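Local structure of 16 kDa salivary peptide (Culex quinquefasciatus, 7KCG) at residues F55-N60 with E64-S69; S113-T118 with E129-A134. The protein is a mosquito salivary protein of unknown function with a ricin-type beta-trefoil fold and may bind sugars. One frame throughout, in Å; residues are numbered along the deposited sequence.

Contact 1. Residues F55-N60 with E64-S69. With FMT (formic acid), chain C.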
ATOM      1  N   PHE A  55       8.454   7.142   0.064  1.00 35.07           N
ATOM      2  CA  PHE A  55       7.665   7.027  -1.150  1.00 35.90           C
ATOM      3  C   PHE A  55       6.223   7.412  -0.864  1.00 30.10           C
ATOM      4  O   PHE A  55       5.698   7.141   0.219  1.00 33.05           O
ATOM      5  CB  PHE A  55       7.673   5.600  -1.725  1.00 31.75           C
ATOM      6  CG  PHE A  55       9.028   5.120  -2.131  1.00 36.83           C
ATOM      7  CD1 PHE A  55       9.541   5.440  -3.372  1.00 38.87           C
ATOM      8  CD2 PHE A  55       9.786   4.334  -1.272  1.00 37.09           C
ATOM      9  CE1 PHE A  55      10.811   5.006  -3.751  1.00 44.63           C
ATOM     10  CE2 PHE A  55      11.068   3.900  -1.641  1.00 42.28           C
ATOM     11  CZ  PHE A  55      11.570   4.232  -2.885  1.00 38.23           C
ATOM     12  N   ARG A  56       5.589   8.037  -1.848  1.00 30.56           N
ATOM     13  CA  ARG A  56       4.138   8.164  -1.875  1.00 30.87           C
ATOM     14  C   ARG A  56       3.552   7.149  -2.852  1.00 32.16           C
ATOM     15  O   ARG A  56       4.160   6.826  -3.875  1.00 35.80           O
ATOM     16  CB  ARG A  56       3.723   9.576  -2.272  1.00 35.68           C
ATOM     17  CG  ARG A  56       4.153  10.620  -1.255  1.00 37.30           C
ATOM     18  CD  ARG A  56       3.457  11.943  -1.508  1.00 42.04           C
ATOM     19  NE  ARG A  56       3.778  12.902  -0.460  1.00 47.55           N
ATOM     20  CZ  ARG A  56       2.929  13.327   0.467  1.00 43.66           C
ATOM     21  NH1 ARG A  56       1.666  12.898   0.481  1.00 37.94           N
ATOM     22  NH2 ARG A  56       3.348  14.212   1.369  1.00 48.94           N
ATOM     23  N   ILE A  57       2.356   6.658  -2.527  1.00 35.87           N
ATOM     24  CA  ILE A  57       1.666   5.637  -3.306  1.00 35.44           C
ATOM     25  C   ILE A  57       0.280   6.170  -3.641  1.00 32.68           C
ATOM     26  O   ILE A  57      -0.504   6.469  -2.734  1.00 33.83           O
ATOM     27  CB  ILE A  57       1.562   4.307  -2.538  1.00 33.09           C
ATOM     28  CG1 ILE A  57       2.954   3.794  -2.132  1.00 32.56           C
ATOM     29  CG2 ILE A  57       0.844   3.234  -3.370  1.00 33.93           C
ATOM     30  CD1 ILE A  57       2.877   2.601  -1.152  1.00 28.35           C
ATOM     31  N   ARG A  58      -0.025   6.256  -4.927  1.00 36.99           N
ATOM     32  CA  ARG A  58      -1.305   6.808  -5.434  1.00 40.09           C
ATOM     33  C   ARG A  58      -2.027   5.824  -6.352  1.00 42.26           C
ATOM     34  O   ARG A  58      -1.406   5.272  -7.216  1.00 42.31           O
ATOM     35  CB  ARG A  58      -1.049   8.101  -6.201  1.00 40.32           C
ATOM     36  CG  ARG A  58      -2.291   8.934  -6.424  1.00 43.14           C
ATOM     37  CD  ARG A  58      -1.956  10.235  -7.083  1.00 42.68           C
ATOM     38  NE  ARG A  58      -1.171  11.140  -6.281  1.00 44.35           N
ATOM     39  CZ  ARG A  58      -1.668  12.110  -5.559  1.00 45.20           C
ATOM     40  NH1 ARG A  58      -2.965  12.286  -5.498  1.00 43.83           N
ATOM     41  NH2 ARG A  58      -0.873  12.900  -4.886  1.00 47.97           N
ATOM     42  N   ASN A  59      -3.325   5.660  -6.133  1.00 45.70           N
ATOM     43  CA  ASN A  59      -4.188   4.780  -6.950  1.00 48.34           C
ATOM     44  C   ASN A  59      -4.438   5.475  -8.272  1.00 55.56           C
ATOM     45  O   ASN A  59      -5.032   6.499  -8.253  1.00 57.86           O
ATOM     46  CB  ASN A  59      -5.513   4.526  -6.260  1.00 48.58           C
ATOM     47  CG  ASN A  59      -6.428   3.664  -7.086  1.00 55.31           C
ATOM     48  OD1 ASN A  59      -7.149   4.166  -7.928  1.00 56.56           O
ATOM     49  ND2 ASN A  59      -6.404   2.375  -6.839  1.00 51.77           N
ATOM     50  N   ASN A  60      -3.957   4.877  -9.355  1.00 65.18           N
ATOM     51  CA  ASN A  60      -3.962   5.405 -10.741  1.00 67.11           C
ATOM     52  C   ASN A  60      -5.360   5.677 -11.281  1.00 71.31           C
ATOM     53  O   ASN A  60      -5.520   6.618 -12.017  1.00 76.18           O
ATOM     54  CB  ASN A  60      -3.431   4.352 -11.702  1.00 73.92           C
ATOM     55  CG  ASN A  60      -1.979   4.579 -12.025  1.00 72.66           C
ATOM     56  OD1 ASN A  60      -1.328   5.279 -11.305  1.00 69.83           O
ATOM     57  ND2 ASN A  60      -1.476   4.020 -13.104  1.00 77.91           N
ATOM     58  N   GLU A  64      -5.999   8.923  -6.079  1.00 42.97           N
ATOM     59  CA  GLU A  64      -6.058   9.172  -4.647  1.00 41.16           C
ATOM     60  C   GLU A  64      -4.866   8.549  -3.929  1.00 45.27           C
ATOM     61  O   GLU A  64      -4.411   7.460  -4.293  1.00 43.78           O
ATOM     62  CB  GLU A  64      -7.366   8.616  -4.084  1.00 49.31           C
ATOM     63  CG  GLU A  64      -8.598   9.301  -4.672  1.00 50.10           C
ATOM     64  CD  GLU A  64      -9.868   8.468  -4.532  1.00 59.81           C
ATOM     65  OE1 GLU A  64      -9.814   7.363  -3.952  1.00 57.31           O
ATOM     66  OE2 GLU A  64     -10.935   8.927  -5.000  1.00 65.44           O
ATOM     67  N   GLU A  65      -4.356   9.255  -2.918  1.00 45.82           N
ATOM     68  CA  GLU A  65      -3.185   8.804  -2.170  1.00 43.13           C
ATOM     69  C   GLU A  65      -3.553   7.738  -1.153  1.00 38.28           C
ATOM     70  O   GLU A  65      -4.584   7.819  -0.489  1.00 36.45           O
ATOM     71  CB  GLU A  65      -2.531   9.963  -1.420  1.00 43.31           C
ATOM     72  CG  GLU A  65      -1.755  10.937  -2.250  1.00 44.57           C
ATOM     73  CD  GLU A  65      -0.904  11.847  -1.380  1.00 45.72           C
ATOM     74  OE1 GLU A  65      -1.474  12.658  -0.608  1.00 45.46           O
ATOM     75  OE2 GLU A  65       0.339  11.743  -1.463  1.00 40.82           O
ATOM     76  N   LEU A  66      -2.678   6.745  -1.013  1.00 34.64           N
ATOM     77  CA  LEU A  66      -2.827   5.723   0.008  1.00 31.55           C
ATOM     78  C   LEU A  66      -2.282   6.238   1.335  1.00 31.61           C
ATOM     79  O   LEU A  66      -1.167   6.757   1.388  1.00 33.58           O
ATOM     80  CB  LEU A  66      -2.065   4.461  -0.423  1.00 32.96           C
ATOM     81  CG  LEU A  66      -2.231   3.263   0.493  1.00 34.89           C
ATOM     82  CD1 LEU A  66      -3.608   2.676   0.281  1.00 40.36           C
ATOM     83  CD2 LEU A  66      -1.142   2.223   0.214  1.00 36.25           C
ATOM     84  N   PHE A  67      -3.056   6.105   2.416  1.00 32.59           N
ATOM     85  CA  PHE A  67      -2.546   6.583   3.698  1.00 28.31           C
ATOM     86  C   PHE A  67      -3.126   5.757   4.833  1.00 32.47           C
ATOM     87  O   PHE A  67      -4.116   5.046   4.669  1.00 34.85           O
ATOM     88  CB  PHE A  67      -2.818   8.087   3.913  1.00 33.89           C
ATOM     89  CG  PHE A  67      -4.249   8.419   4.258  1.00 32.80           C
ATOM     90  CD1 PHE A  67      -5.218   8.442   3.281  1.00 36.93           C
ATOM     91  CD2 PHE A  67      -4.598   8.756   5.557  1.00 37.15           C
ATOM     92  CE1 PHE A  67      -6.534   8.774   3.595  1.00 43.68           C
ATOM     93  CE2 PHE A  67      -5.924   9.084   5.883  1.00 41.15           C
ATOM     94  CZ  PHE A  67      -6.877   9.091   4.903  1.00 40.14           C
ATOM     95  N   GLU A  68      -2.461   5.819   5.983  1.00 37.29           N
ATOM     96  CA  GLU A  68      -2.925   5.147   7.187  1.00 40.10           C
ATOM     97  C   GLU A  68      -3.539   6.174   8.124  1.00 42.76           C
ATOM     98  O   GLU A  68      -2.981   7.256   8.319  1.00 39.35           O
ATOM     99  CB  GLU A  68      -1.790   4.409   7.902  1.00 41.89           C
ATOM    100  CG  GLU A  68      -2.263   3.688   9.167  1.00 42.87           C
ATOM    101  CD  GLU A  68      -1.161   2.944   9.903  1.00 48.25           C
ATOM    102  OE1 GLU A  68      -0.020   2.872   9.391  1.00 39.05           O
ATOM    103  OE2 GLU A  68      -1.437   2.421  11.005  1.00 48.98           O
ATOM    104  N   SER A  69      -4.670   5.811   8.724  1.00 43.85           N
ATOM    105  CA  SER A  69      -5.524   6.744   9.444  1.00 49.22           C
ATOM    106  C   SER A  69      -5.351   6.621  10.952  1.00 53.39           C
ATOM    107  O   SER A  69      -4.945   5.583  11.476  1.00 55.99           O
ATOM    108  CB  SER A  69      -6.987   6.505   9.062  1.00 54.40           C
ATOM    109  OG  SER A  69      -7.891   7.161   9.945  1.00 62.28           O
TER
HETATM  110  C   FMT C 302      -7.335  10.334   9.116  1.00 50.39           C
HETATM  111  O1  FMT C 302      -6.490  10.182   9.972  1.00 49.97           O
HETATM  112  O2  FMT C 302      -8.458   9.699   9.046  1.00 54.91           O
HETATM  113  O   HOH W   1       0.964   7.630  -0.293  0.91 33.40           O

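Contact 2. Residues S113-T118 with E129-A134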
ATOM      1  N   SER A 113       4.521   3.810  11.768  1.00 37.60           N
ATOM      2  CA  SER A 113       5.468   2.690  11.860  1.00 42.05           C
ATOM      3  C   SER A 113       4.764   1.337  11.751  1.00 44.32           C
ATOM      4  O   SER A 113       5.086   0.392  12.473  1.00 51.38           O
ATOM      5  CB  SER A 113       6.297   2.767  13.146  1.00 43.77           C
ATOM      6  OG  SER A 113       7.112   3.923  13.177  1.00 50.73           O
ATOM      7  N   HIS A 114       3.815   1.231  10.824  1.00 41.04           N
ATOM      8  CA  HIS A 114       3.056   0.008  10.599  1.00 44.63           C
ATOM      9  C   HIS A 114       3.269  -0.477   9.176  1.00 39.23           C
ATOM     10  O   HIS A 114       3.346   0.326   8.240  1.00 32.97           O
ATOM     11  CB  HIS A 114       1.556   0.226  10.827  1.00 42.32           C
ATOM     12  CG  HIS A 114       1.190   0.515  12.246  1.00 48.07           C
ATOM     13  ND1 HIS A 114      -0.037   1.030  12.606  1.00 48.95           N
ATOM     14  CD2 HIS A 114       1.888   0.361  13.395  1.00 49.23           C
ATOM     15  CE1 HIS A 114      -0.079   1.182  13.917  1.00 50.97           C
ATOM     16  NE2 HIS A 114       1.078   0.785  14.420  1.00 53.86           N
ATOM     17  N   CYS A 115       3.372  -1.792   9.006  1.00 39.40           N
ATOM     18  CA  CYS A 115       3.544  -2.367   7.685  1.00 37.24           C
ATOM     19  C   CYS A 115       2.188  -2.779   7.134  1.00 37.95           C
ATOM     20  O   CYS A 115       1.392  -3.417   7.831  1.00 40.97           O
ATOM     21  CB  CYS A 115       4.487  -3.572   7.715  1.00 41.93           C
ATOM     22  SG  CYS A 115       6.201  -3.151   8.054  1.00 42.54           S
ATOM     23  N   LEU A 116       1.952  -2.446   5.869  1.00 38.56           N
ATOM     24  CA  LEU A 116       0.750  -2.882   5.178  1.00 32.14           C
ATOM     25  C   LEU A 116       0.632  -4.401   5.257  1.00 43.55           C
ATOM     26  O   LEU A 116       1.623  -5.130   5.110  1.00 38.91           O
ATOM     27  CB  LEU A 116       0.817  -2.424   3.723  1.00 36.01           C
ATOM     28  CG  LEU A 116      -0.439  -2.092   2.936  1.00 42.07           C
ATOM     29  CD1 LEU A 116      -1.075  -0.803   3.481  1.00 33.74           C
ATOM     30  CD2 LEU A 116      -0.056  -1.924   1.471  1.00 33.40           C
ATOM     31  N   PHE A 117      -0.586  -4.876   5.498  1.00 34.37           N
ATOM     32  CA  PHE A 117      -0.792  -6.263   5.889  1.00 44.44           C
ATOM     33  C   PHE A 117      -2.176  -6.693   5.432  1.00 40.91           C
ATOM     34  O   PHE A 117      -3.093  -5.874   5.335  1.00 38.38           O
ATOM     35  CB  PHE A 117      -0.608  -6.390   7.416  1.00 44.60           C
ATOM     36  CG  PHE A 117      -1.239  -7.616   8.036  1.00 51.49           C
ATOM     37  CD1 PHE A 117      -2.582  -7.619   8.408  1.00 50.12           C
ATOM     38  CD2 PHE A 117      -0.472  -8.736   8.312  1.00 50.20           C
ATOM     39  CE1 PHE A 117      -3.156  -8.740   8.992  1.00 54.28           C
ATOM     40  CE2 PHE A 117      -1.039  -9.860   8.908  1.00 56.14           C
ATOM     41  CZ  PHE A 117      -2.384  -9.858   9.245  1.00 57.46           C
ATOM     42  N   THR A 118      -2.322  -7.981   5.122  1.00 46.02           N
ATOM     43  CA  THR A 118      -3.654  -8.535   4.931  1.00 49.38           C
ATOM     44  C   THR A 118      -3.751  -9.872   5.639  1.00 54.39           C
ATOM     45  O   THR A 118      -2.775 -10.626   5.715  1.00 46.62           O
ATOM     46  CB  THR A 118      -4.026  -8.705   3.450  1.00 48.88           C
ATOM     47  OG1 THR A 118      -5.409  -9.085   3.351  1.00 49.36           O
ATOM     48  CG2 THR A 118      -3.168  -9.767   2.781  1.00 48.49           C
ATOM     49  N   GLU A 129       2.494  -3.676  13.303  1.00 60.58           N
ATOM     50  CA  GLU A 129       3.941  -3.446  13.520  1.00 60.07           C
ATOM     51  C   GLU A 129       4.806  -4.687  13.311  1.00 64.29           C
ATOM     52  O   GLU A 129       6.010  -4.508  13.162  1.00 65.89           O
ATOM     53  CB  GLU A 129       4.144  -2.944  14.944  1.00 62.78           C
ATOM     54  CG  GLU A 129       3.148  -3.513  15.932  1.00 69.47           C
ATOM     55  CD  GLU A 129       3.676  -3.655  17.349  1.00 75.88           C
ATOM     56  OE1 GLU A 129       4.110  -2.640  17.922  1.00 75.72           O
ATOM     57  OE2 GLU A 129       3.647  -4.780  17.876  1.00 75.25           O
ATOM     58  N   SER A 130       4.218  -5.878  13.255  1.00 68.46           N
ATOM     59  CA  SER A 130       5.022  -7.127  13.205  1.00 65.21           C
ATOM     60  C   SER A 130       5.972  -7.193  12.012  1.00 68.02           C
ATOM     61  O   SER A 130       7.162  -7.423  12.261  1.00 69.05           O
ATOM     62  CB  SER A 130       4.145  -8.333  13.313  1.00 73.70           C
ATOM     63  N   CYS A 131       5.468  -7.050  10.783  1.00 74.38           N
ATOM     64  CA  CYS A 131       6.328  -6.999   9.570  1.00 70.70           C
ATOM     65  C   CYS A 131       7.306  -8.168   9.575  1.00 74.59           C
ATOM     66  O   CYS A 131       8.501  -7.907   9.438  1.00 75.28           O
ATOM     67  CB  CYS A 131       7.068  -5.675   9.520  1.00 68.77           C
ATOM     68  SG  CYS A 131       7.124  -4.943   7.871  1.00 75.78           S
ATOM     69  N   ASP A 132       6.803  -9.401   9.650  1.00 72.37           N
ATOM     70  CA  ASP A 132       7.714 -10.560   9.847  1.00 73.93           C
ATOM     71  C   ASP A 132       7.255 -11.818   9.115  1.00 75.15           C
ATOM     72  O   ASP A 132       7.976 -12.816   9.218  1.00 77.11           O
ATOM     73  CB  ASP A 132       7.859 -10.891  11.335  1.00 78.94           C
ATOM     74  CG  ASP A 132       6.568 -11.111  12.103  1.00 80.89           C
ATOM     75  OD1 ASP A 132       5.488 -10.845  11.553  1.00 83.88           O
ATOM     76  OD2 ASP A 132       6.657 -11.550  13.259  1.00 85.10           O
ATOM     77  N   THR A 133       6.105 -11.789   8.440  1.00 62.38           N
ATOM     78  CA  THR A 133       5.593 -12.954   7.726  1.00 61.01           C
ATOM     79  C   THR A 133       5.233 -12.570   6.290  1.00 57.85           C
ATOM     80  O   THR A 133       5.331 -11.407   5.887  1.00 52.76           O
ATOM     81  CB  THR A 133       4.378 -13.548   8.445  1.00 61.86           C
ATOM     82  OG1 THR A 133       3.235 -12.717   8.212  1.00 60.99           O
ATOM     83  CG2 THR A 133       4.632 -13.618   9.934  1.00 70.69           C
ATOM     84  N   ALA A 134       4.790 -13.571   5.520  1.00 52.18           N
ATOM     85  CA  ALA A 134       4.400 -13.334   4.133  1.00 52.01           C
ATOM     86  C   ALA A 134       3.207 -12.395   4.005  1.00 49.52           C
ATOM     87  O   ALA A 134       3.017 -11.806   2.936  1.00 45.57           O
ATOM     88  CB  ALA A 134       4.078 -14.653   3.436  1.00 57.16           C
TER

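Contact 1. Residues F55-N60 with E64-S69
I57 and L66 join the two antiparallel strands, L66 N donating to I57 O at 2.8 Å in a nearly straight bond, before the strands splay to 126° between their directions. Nearer the turn, N59 N gives a second bond to E64 O, and between these two links R58 and E65 form a non-hydrogen-bonded pair with CA atoms 4.3 Å apart. Where the strands part, a water bridges them, accepting from I57 N and donating to L66 O. On the R58 and E65 face, the E65 carboxylate serves two arginines in different ways. R56 meets it edge-on: NH1 bonds to the syn lone pair of OE2 at 2.6 Å, with guanidinium and carboxylate planes only 18° apart. The extended R56 chain delivers that end, and its NH2 is held by the carbonyl of I87. R58 instead bends at chi3 (-67°) and lays one guanidinium face over E65 CG, 3.4 Å from NH2; its link to OE2 is a long ion pair, charge to charge, while NH1 bonds to the carbonyl of G63 in the turn. E64 sends its carboxylate to R35. On the other side of the strands from the water, I57 CB and L66 CB are 4.2 Å apart, an apolar contact. This is a beta hairpin, strands 54-59 and 64-69, whose splayed strands belong to the curled antiparallel sheet of a ricin-type beta-trefoil.

Contact 2. Residues S113-T118 with E129-A134
C115 and C131 are joined by a disulfide, SG to SG 2.0 Å, and this covalent link carries the contact. Its chi3 of -90° sets the two CB-S bonds at right angles about the S-S bond, the relaxed geometry of a disulfide. C115 reaches out from the start of strand 115-118 with SG beside its own backbone N (chi1 -69°), and its CB comes to 3.8 Å from C131 CB. C131 answers from a loop: its backbone takes up positive phi and psi, and its chi1 of -138° is away from the usual staggered positions. E129 supplies the other large share of the buried surface, by lying alongside the residues before the cystine. Its CA is 4.1 Å from S113 O, and its CB is 4.3 Å from H114 CD2, a loose van der Waals approach, with its backbone N oblique to the imidazole. The E129 carboxylate leads away from the 113-118 segment, and the polar end of H114 turns to E68. The bridge thus fastens the loop after strand 125-128 to the strand that 125-128 pairs with. C115 bonds through its backbone to Y128 and its side chain rests on Y136 and K108, while C131 touches H106, so the cystine lies against strand 104-109, beside the two-stranded sheet of 115-118 and 125-128, with the loop leading on in sequence to strand 138-142.

Contact 1 closes before contact 2 opens along the chain, and the two lie on opposite sides of the molecule's centre, their own centres about 17 Å apart. They nevertheless touch: E68, near the far end of strand 64-69, brings OE2 to 2.5 Å from H114 ND1, a probable hydrogen bond between the hairpin strand and the residue just before C115. Contact 1 is held by backbone bonds and a salt-bridge network, contact 2 by a covalent bond near the surface. A formic acid, probably from the crystallisation liquor, sits by contact 1, where S69 OG donates to its O2 and R34 and Q70 also bind it; it does not by itself locate the putative sugar site.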